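Carbonic anhydrase (Trichomonas vaginalis, PDB 6Y04) probably catalyses the reversible hydration of carbon dioxide to hydrogencarbonate and a proton, with one zinc ion in each subunit. Local coordinates at residues 26-31 and 86-91; 39-44 and 168-173; 104-109 and 125-130. All blocks are in the same frame, centred on the assembly; numbering follows the deposited sequence.

Contact 1. Residues 26-31 and 86-91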
loop_
_atom_site.group_PDB
_atom_site.type_symbol
_atom_site.label_atom_id
_atom_site.label_comp_id
_atom_site.label_asym_id
_atom_site.label_seq_id
_atom_site.Cartn_x
_atom_site.Cartn_y
_atom_site.Cartn_z
ATOM N N LYS A 26 2.259 -17.973 -4.334
ATOM C CA LYS A 26 2.798 -16.658 -4.033
ATOM C C LYS A 26 2.398 -15.651 -5.112
ATOM O O LYS A 26 2.435 -14.448 -4.860
ATOM C CB LYS A 26 4.313 -16.727 -3.829
ATOM C CG LYS A 26 5.125 -17.118 -5.057
ATOM C CD LYS A 26 6.522 -17.637 -4.760
ATOM C CE LYS A 26 7.018 -18.621 -5.807
ATOM N NZ LYS A 26 7.505 -17.945 -7.035
ATOM N N ALA A 27 2.028 -16.149 -6.301
ATOM C CA ALA A 27 1.597 -15.309 -7.413
ATOM C C ALA A 27 0.076 -15.139 -7.388
ATOM O O ALA A 27 -0.648 -16.083 -7.082
ATOM C CB ALA A 27 2.072 -15.881 -8.731
ATOM N N PRO A 28 -0.455 -13.931 -7.691
ATOM C CA PRO A 28 -1.902 -13.711 -7.758
ATOM C C PRO A 28 -2.579 -14.520 -8.863
ATOM O O PRO A 28 -2.230 -14.394 -10.041
ATOM C CB PRO A 28 -2.047 -12.206 -8.024
ATOM C CG PRO A 28 -0.704 -11.781 -8.589
ATOM C CD PRO A 28 0.314 -12.705 -7.959
ATOM N N GLN A 29 -3.584 -15.310 -8.462
ATOM C CA GLN A 29 -4.155 -16.336 -9.320
ATOM C C GLN A 29 -5.118 -15.752 -10.356
ATOM O O GLN A 29 -5.535 -16.459 -11.268
ATOM C CB GLN A 29 -4.732 -17.481 -8.479
ATOM C CG GLN A 29 -3.664 -18.289 -7.741
ATOM C CD GLN A 29 -2.660 -18.913 -8.682
ATOM O OE1 GLN A 29 -2.963 -19.854 -9.413
ATOM N NE2 GLN A 29 -1.448 -18.380 -8.684
ATOM N N ARG A 30 -5.465 -14.464 -10.234
ATOM C CA ARG A 30 -6.298 -13.835 -11.249
ATOM C C ARG A 30 -5.479 -12.838 -12.067
ATOM O O ARG A 30 -6.018 -12.172 -12.953
ATOM C CB ARG A 30 -7.530 -13.184 -10.621
ATOM C CG ARG A 30 -8.628 -14.174 -10.264
ATOM C CD ARG A 30 -9.710 -13.492 -9.464
ATOM N NE ARG A 30 -10.392 -12.426 -10.187
ATOM C CZ ARG A 30 -11.295 -11.617 -9.643
ATOM N NH1 ARG A 30 -11.647 -11.753 -8.374
ATOM N NH2 ARG A 30 -11.858 -10.676 -10.378
ATOM N N HIS A 31 -4.178 -12.745 -11.754
ATOM C CA HIS A 31 -3.208 -11.987 -12.531
ATOM C C HIS A 31 -3.568 -10.505 -12.544
ATOM O O HIS A 31 -3.417 -9.838 -13.568
ATOM C CB HIS A 31 -3.082 -12.545 -13.955
ATOM C CG HIS A 31 -2.975 -14.031 -14.037
ATOM N ND1 HIS A 31 -1.832 -14.716 -13.651
ATOM C CD2 HIS A 31 -3.858 -14.957 -14.462
ATOM C CE1 HIS A 31 -2.032 -16.008 -13.805
ATOM N NE2 HIS A 31 -3.259 -16.180 -14.326
ATOM N N LEU A 86 5.552 -11.484 -11.029
ATOM C CA LEU A 86 4.444 -12.227 -10.442
ATOM C C LEU A 86 3.305 -12.500 -11.428
ATOM O O LEU A 86 2.284 -13.065 -11.035
ATOM C CB LEU A 86 3.946 -11.486 -9.201
ATOM C CG LEU A 86 4.894 -11.505 -8.000
ATOM C CD1 LEU A 86 4.413 -10.533 -6.934
ATOM C CD2 LEU A 86 5.034 -12.910 -7.421
ATOM N N GLY A 87 3.466 -12.088 -12.695
ATOM C CA GLY A 87 2.574 -12.511 -13.764
ATOM C C GLY A 87 1.273 -11.713 -13.866
ATOM O O GLY A 87 0.327 -12.176 -14.494
ATOM N N VAL A 88 1.233 -10.503 -13.287
ATOM C CA VAL A 88 0.037 -9.674 -13.348
ATOM C C VAL A 88 -0.166 -9.160 -14.776
ATOM O O VAL A 88 0.773 -8.694 -15.411
ATOM C CB VAL A 88 0.064 -8.532 -12.308
ATOM C CG1 VAL A 88 -0.905 -7.415 -12.657
ATOM C CG2 VAL A 88 -0.199 -9.032 -10.893
ATOM N N GLN A 89 -1.415 -9.214 -15.249
ATOM C CA GLN A 89 -1.766 -8.864 -16.619
ATOM C C GLN A 89 -2.692 -7.649 -16.671
ATOM O O GLN A 89 -2.897 -7.101 -17.749
ATOM C CB GLN A 89 -2.467 -10.031 -17.312
ATOM C CG GLN A 89 -1.636 -11.298 -17.383
ATOM C CD GLN A 89 -2.506 -12.477 -17.763
ATOM O OE1 GLN A 89 -3.733 -12.386 -17.798
ATOM N NE2 GLN A 89 -1.880 -13.609 -18.051
ATOM N N GLU A 90 -3.263 -7.247 -15.523
ATOM C CA GLU A 90 -4.219 -6.150 -15.475
ATOM C C GLU A 90 -4.001 -5.330 -14.207
ATOM O O GLU A 90 -3.743 -5.887 -13.139
ATOM C CB GLU A 90 -5.655 -6.680 -15.516
ATOM C CG GLU A 90 -6.047 -7.297 -16.854
ATOM C CD GLU A 90 -7.515 -7.658 -17.010
ATOM O OE1 GLU A 90 -8.367 -6.792 -16.728
ATOM O OE2 GLU A 90 -7.811 -8.809 -17.403
ATOM N N ILE A 91 -4.115 -4.004 -14.339
ATOM C CA ILE A 91 -3.987 -3.126 -13.188
ATOM C C ILE A 91 -5.295 -2.362 -13.001
ATOM O O ILE A 91 -5.799 -1.744 -13.937
ATOM C CB ILE A 91 -2.782 -2.172 -13.334
ATOM C CG1 ILE A 91 -1.452 -2.920 -13.473
ATOM C CG2 ILE A 91 -2.741 -1.162 -12.192
ATOM C CD1 ILE A 91 -0.301 -2.039 -13.930
HETATM O O HOH W 1 -0.016 -13.737 -11.328
#

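Contact 2. Residues 39-44 and 168-173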
loop_
_atom_site.group_PDB
_atom_site.type_symbol
_atom_site.label_atom_id
_atom_site.label_comp_id
_atom_site.label_asym_id
_atom_site.label_seq_id
_atom_site.Cartn_x
_atom_site.Cartn_y
_atom_site.Cartn_z
ATOM N N ASP A 39 -7.015 4.244 3.421
ATOM C CA ASP A 39 -8.145 4.661 4.244
ATOM C C ASP A 39 -8.601 3.528 5.162
ATOM O O ASP A 39 -8.775 2.389 4.727
ATOM C CB ASP A 39 -9.282 5.232 3.386
ATOM C CG ASP A 39 -10.354 5.976 4.174
ATOM O OD1 ASP A 39 -11.107 5.314 4.908
ATOM O OD2 ASP A 39 -10.425 7.219 4.053
ATOM N N THR A 40 -8.818 3.876 6.437
ATOM C CA THR A 40 -9.190 2.912 7.465
ATOM C C THR A 40 -10.456 2.135 7.086
ATOM O O THR A 40 -10.621 0.994 7.504
ATOM C CB THR A 40 -9.342 3.583 8.837
ATOM O OG1 THR A 40 -9.319 2.521 9.790
ATOM C CG2 THR A 40 -10.610 4.398 8.989
ATOM N N ARG A 41 -11.331 2.759 6.284
ATOM C CA ARG A 41 -12.657 2.237 5.991
ATOM C C ARG A 41 -12.608 1.152 4.913
ATOM O O ARG A 41 -13.589 0.427 4.730
ATOM C CB ARG A 41 -13.593 3.381 5.578
ATOM C CG ARG A 41 -14.004 4.283 6.735
ATOM C CD ARG A 41 -14.704 5.557 6.301
ATOM N NE ARG A 41 -13.790 6.382 5.535
ATOM C CZ ARG A 41 -14.070 7.589 5.060
ATOM N NH1 ARG A 41 -15.259 8.125 5.285
ATOM N NH2 ARG A 41 -13.159 8.250 4.362
ATOM N N LEU A 42 -11.474 1.062 4.191
ATOM C CA LEU A 42 -11.342 0.117 3.092
ATOM C C LEU A 42 -10.720 -1.190 3.576
ATOM O O LEU A 42 -10.778 -2.191 2.863
ATOM C CB LEU A 42 -10.532 0.744 1.956
ATOM C CG LEU A 42 -11.097 2.044 1.381
ATOM C CD1 LEU A 42 -10.175 2.608 0.302
ATOM C CD2 LEU A 42 -12.503 1.839 0.842
ATOM N N VAL A 43 -10.165 -1.183 4.794
ATOM C CA VAL A 43 -9.537 -2.355 5.393
ATOM C C VAL A 43 -10.606 -3.403 5.698
ATOM O O VAL A 43 -11.561 -3.122 6.416
ATOM C CB VAL A 43 -8.754 -1.975 6.669
ATOM C CG1 VAL A 43 -8.178 -3.191 7.393
ATOM C CG2 VAL A 43 -7.679 -0.935 6.390
ATOM N N ASN A 44 -10.422 -4.613 5.161
ATOM C CA ASN A 44 -11.384 -5.701 5.272
ATOM C C ASN A 44 -12.728 -5.273 4.699
ATOM O O ASN A 44 -13.775 -5.525 5.294
ATOM C CB ASN A 44 -11.544 -6.220 6.704
ATOM C CG ASN A 44 -10.368 -7.052 7.160
ATOM O OD1 ASN A 44 -9.691 -7.698 6.357
ATOM N ND2 ASN A 44 -10.127 -7.050 8.459
ATOM N N ILE A 168 -14.605 3.703 -5.447
ATOM C CA ILE A 168 -15.386 3.030 -4.424
ATOM C C ILE A 168 -15.871 4.076 -3.423
ATOM O O ILE A 168 -15.165 5.040 -3.125
ATOM C CB ILE A 168 -14.605 1.871 -3.756
ATOM C CG1 ILE A 168 -15.474 1.093 -2.765
ATOM C CG2 ILE A 168 -13.311 2.352 -3.113
ATOM C CD1 ILE A 168 -14.873 -0.203 -2.272
ATOM N N HIS A 169 -17.096 3.867 -2.929
ATOM C CA HIS A 169 -17.633 4.669 -1.844
ATOM C C HIS A 169 -17.266 4.032 -0.506
ATOM O O HIS A 169 -17.614 2.882 -0.240
ATOM C CB HIS A 169 -19.145 4.875 -2.003
ATOM C CG HIS A 169 -19.656 5.922 -1.070
ATOM N ND1 HIS A 169 -19.633 5.759 0.311
ATOM C CD2 HIS A 169 -20.168 7.151 -1.296
ATOM C CE1 HIS A 169 -20.108 6.841 0.889
ATOM N NE2 HIS A 169 -20.453 7.702 -0.076
ATOM N N PRO A 170 -16.587 4.766 0.400
ATOM C CA PRO A 170 -16.041 4.155 1.615
ATOM C C PRO A 170 -17.081 3.717 2.651
ATOM O O PRO A 170 -16.755 2.964 3.570
ATOM C CB PRO A 170 -15.084 5.232 2.150
ATOM C CG PRO A 170 -15.639 6.536 1.620
ATOM C CD PRO A 170 -16.305 6.207 0.299
ATOM N N ASP A 171 -18.337 4.150 2.481
ATOM C CA ASP A 171 -19.400 3.780 3.407
ATOM C C ASP A 171 -20.228 2.624 2.858
ATOM O O ASP A 171 -20.401 1.622 3.541
ATOM C CB ASP A 171 -20.303 4.969 3.729
ATOM C CG ASP A 171 -19.610 6.023 4.566
ATOM O OD1 ASP A 171 -18.884 5.635 5.512
ATOM O OD2 ASP A 171 -19.799 7.224 4.270
ATOM N N THR A 172 -20.749 2.788 1.635
ATOM C CA THR A 172 -21.681 1.844 1.037
ATOM C C THR A 172 -20.913 0.700 0.383
ATOM O O THR A 172 -21.388 -0.436 0.372
ATOM C CB THR A 172 -22.578 2.512 -0.020
ATOM O OG1 THR A 172 -21.769 2.917 -1.123
ATOM C CG2 THR A 172 -23.356 3.699 0.506
ATOM N N GLY A 173 -19.740 1.032 -0.176
ATOM C CA GLY A 173 -18.895 0.074 -0.868
ATOM C C GLY A 173 -19.243 -0.033 -2.349
ATOM O O GLY A 173 -18.742 -0.918 -3.036
HETATM O O HOH W 2 -17.751 7.513 6.761
#

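Contact 3. Residues 104-109 and 125-130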
loop_
_atom_site.group_PDB
_atom_site.type_symbol
_atom_site.label_atom_id
_atom_site.label_comp_id
_atom_site.label_asym_id
_atom_site.label_seq_id
_atom_site.Cartn_x
_atom_site.Cartn_y
_atom_site.Cartn_z
ATOM N N ALA A 104 -6.071 17.777 2.306
ATOM C CA ALA A 104 -4.736 17.801 2.878
ATOM C C ALA A 104 -3.851 18.659 1.981
ATOM O O ALA A 104 -3.902 18.565 0.761
ATOM C CB ALA A 104 -4.193 16.401 3.005
ATOM N N SER A 105 -3.047 19.516 2.604
ATOM C CA SER A 105 -2.194 20.437 1.877
ATOM C C SER A 105 -0.867 20.544 2.616
ATOM O O SER A 105 -0.759 20.075 3.745
ATOM C CB SER A 105 -2.856 21.781 1.748
ATOM O OG SER A 105 -2.957 22.404 3.015
ATOM N N THR A 106 0.129 21.171 1.979
ATOM C CA THR A 106 1.420 21.381 2.614
ATOM C C THR A 106 1.264 22.345 3.787
ATOM O O THR A 106 1.954 22.216 4.796
ATOM C CB THR A 106 2.501 21.812 1.609
ATOM O OG1 THR A 106 1.935 22.773 0.722
ATOM C CG2 THR A 106 3.041 20.660 0.792
ATOM N N ASP A 107 0.322 23.289 3.654
ATOM C CA ASP A 107 0.038 24.242 4.713
ATOM C C ASP A 107 -0.474 23.518 5.953
ATOM O O ASP A 107 0.056 23.731 7.033
ATOM C CB ASP A 107 -0.832 25.390 4.196
ATOM C CG ASP A 107 -0.030 26.409 3.394
ATOM O OD1 ASP A 107 1.139 26.118 3.060
ATOM O OD2 ASP A 107 -0.569 27.500 3.118
ATOM N N SER A 108 -1.488 22.661 5.780
ATOM C CA SER A 108 -2.151 21.992 6.893
ATOM C C SER A 108 -1.203 20.994 7.558
ATOM O O SER A 108 -1.167 20.888 8.780
ATOM C CB SER A 108 -3.449 21.340 6.467
ATOM O OG SER A 108 -3.222 20.120 5.776
ATOM N N LEU A 109 -0.412 20.290 6.739
ATOM C CA LEU A 109 0.548 19.336 7.271
ATOM C C LEU A 109 1.667 20.088 7.980
ATOM O O LEU A 109 2.121 19.653 9.037
ATOM C CB LEU A 109 1.090 18.443 6.152
ATOM C CG LEU A 109 0.123 17.376 5.640
ATOM C CD1 LEU A 109 0.625 16.795 4.339
ATOM C CD2 LEU A 109 -0.099 16.263 6.657
ATOM N N LYS A 125 12.311 22.556 3.769
ATOM C CA LYS A 125 13.169 21.755 2.913
ATOM C C LYS A 125 12.323 20.793 2.081
ATOM O O LYS A 125 12.600 20.594 0.904
ATOM C CB LYS A 125 14.218 21.031 3.762
ATOM C CG LYS A 125 15.462 20.548 3.028
ATOM C CD LYS A 125 16.581 20.096 3.968
ATOM C CE LYS A 125 17.591 19.155 3.332
ATOM N NZ LYS A 125 17.071 17.769 3.223
ATOM N N PHE A 126 11.263 20.235 2.681
ATOM C CA PHE A 126 10.504 19.163 2.054
ATOM C C PHE A 126 9.224 19.667 1.391
ATOM O O PHE A 126 8.586 18.913 0.660
ATOM C CB PHE A 126 10.250 18.031 3.053
ATOM C CG PHE A 126 11.450 17.146 3.284
ATOM C CD1 PHE A 126 11.968 16.373 2.249
ATOM C CD2 PHE A 126 12.072 17.090 4.525
ATOM C CE1 PHE A 126 13.080 15.568 2.444
ATOM C CE2 PHE A 126 13.187 16.284 4.719
ATOM C CZ PHE A 126 13.689 15.524 3.681
ATOM N N LYS A 127 8.882 20.941 1.632
ATOM C CA LYS A 127 7.603 21.521 1.244
ATOM C C LYS A 127 7.341 21.347 -0.252
ATOM O O LYS A 127 6.220 21.026 -0.648
ATOM C CB LYS A 127 7.529 22.998 1.648
ATOM C CG LYS A 127 6.285 23.751 1.178
ATOM C CD LYS A 127 5.990 25.013 1.959
ATOM C CE LYS A 127 4.509 25.189 2.245
ATOM N NZ LYS A 127 4.273 25.996 3.466
ATOM N N SER A 128 8.371 21.572 -1.074
ATOM C CA SER A 128 8.202 21.537 -2.516
ATOM C C SER A 128 7.894 20.119 -3.002
ATOM O O SER A 128 6.949 19.908 -3.766
ATOM C CB SER A 128 9.401 22.109 -3.196
ATOM O OG SER A 128 8.995 22.805 -4.360
ATOM N N ASP A 129 8.696 19.150 -2.537
ATOM C CA ASP A 129 8.502 17.750 -2.879
ATOM C C ASP A 129 7.154 17.247 -2.362
ATOM O O ASP A 129 6.431 16.569 -3.090
ATOM C CB ASP A 129 9.658 16.881 -2.378
ATOM C CG ASP A 129 10.983 17.170 -3.057
ATOM O OD1 ASP A 129 10.968 17.451 -4.273
ATOM O OD2 ASP A 129 12.021 17.113 -2.357
ATOM N N LEU A 130 6.834 17.579 -1.100
ATOM C CA LEU A 130 5.625 17.107 -0.435
ATOM C C LEU A 130 4.391 17.568 -1.210
ATOM O O LEU A 130 3.381 16.863 -1.243
ATOM C CB LEU A 130 5.603 17.616 1.013
ATOM C CG LEU A 130 4.420 17.163 1.877
ATOM C CD1 LEU A 130 4.332 15.648 1.956
ATOM C CD2 LEU A 130 4.493 17.757 3.277
#

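Contact 1. Residues 26-31 and 86-91
The carbonyl O of H31 accepts two backbone N-H groups of segment 86-91. Q89 N lies 2.7 Å from H31 O. Its N-H points almost straight at the oxygen (174°), although the nitrogen sits above the carbonyl plane. E90 N lies in that plane but is longer, 3.2 Å from H31 O, and more bent (139°).

Water 1 joins the two backbones farther along. It donates to P28 O and to L86 O and is also hydrogen-bonded to H31 ND1.

Residues P28 to H31 form a type I turn, closed by H31 N to P28 O at 3.1 Å. This turn leads into strand 32-36. Segment 86-91 follows helix 74-85, leaves it through G87 with positive phi, and enters strand 90-96. The two strands are parallel neighbours in the central sheet, and E90 goes on to pair with A33.

Apolar contacts lie around the P28 ring. P28 CG meets V88 CG2 at 3.6 Å, the two side chains crossing at about a right angle. P28 CD rests 4.0 Å from L86 CB. T58 of strand 57-61 touches both P28 and V88. M38 and T40 of the second subunit pack on L86 and P28.

The side chains of H31 and Q89 run side by side. Their planes are 22° apart, and Q89 NE2 lies over one ring face, offset toward the rim.

Contact 2. Residues 39-44 and 168-173
P170 lies over one face of the R41 guanidinium, its CB above the centre and 3.8 Å from R41 NE. Beside this pair L42 and I168 meet tip to tip, with L42 CD2 4.1 Å from I168 CG2.

At the guanidinium edge, water 2 accepts from R41 NH1 at 3.0 Å and donates to D171 OD1.

D39 fixes the rotation of R41. It is gripped side-on, R41 NE to D39 OD1 at 3.0 Å and R41 NH2 to D39 OD2 at 2.9 Å. The first bond is nearly straight (178°) and uses the syn lone pair of OD1. R41 N donates to the anti lone pair of D39 OD1 at 2.9 Å, which makes an Asx turn. A bend at chi3 (-64°) brings the guanidinium back to D39. H169 ND1 accepts from D171 N at 3.0 Å, close to the ring plane, within the turn that carries P170.

The zinc ion is held by C37, H96 and C99. D39 is a predicted ligand, but here both its carboxylate oxygens are engaged by R41. This Asp-Arg pairing is consistent with the open, active-type site of beta-carbonic anhydrases, and the arginine probably keeps D39 ionised.

Contact 3. Residues 104-109 and 125-130
Segment 104-109 runs from a loop into the first turn of helix 106-115. Segment 125-130 is helical throughout and belongs to helix 120-134. The backbones come closest at T106 and K127, whose CA atoms are 6.3 Å apart. S105 is the N-cap of the first helix. Its OG accepts from S108 N at 3.1 Å, close to straight at 164°. S105 O takes L109 N and also S108 OG.

T106 is the central side chain. Its CG2 lies beside the backbone N and faces the second helix, 3.5 Å from K127 O and 3.9 Å from L130 CG. T106 and L130 slide past each other in opposite directions. T106 OG1 is hydrogen-bonded to the carboxylate of D135, just past the C-terminal end of helix 120-134.

K127 crosses T106 at about a right angle, with CE 3.8 Å from T106 OG1. Its chain bends at chi3 (-139°), and NZ forms a salt bridge to D107 OD1 at 3.2 Å. The ammonium meets this oxygen from above the carboxylate plane. Deeper in, L109 CD1 lies 4.1 Å from L130 CD2.

Y84 and L72 of the second subunit pack on L109 and L130, respectively. The contact thus joins, across a short connection, two consecutive helices that cross steeply and pack against the second subunit of the dimer.

From the N terminus, the chain first enters contact 1 at 26-31, just before strand 32-36. After that strand it enters contact 2 at 39-44. Contact 1 closes when the chain returns at 86-91, so contacts 1 and 2 cross. Strand 90-96 then runs through the sheet. Contact 3 follows, closing the short loop between helices 106-115 and 120-134. It comes after contact 1 and lies within the long excursion that contact 2 closes at 168-173, past strand 163-168. Contact 1 ties together the entrances of two parallel strands, contact 2 joins loops near the zinc, and contact 3 pairs outlying helices. All three touch the second subunit.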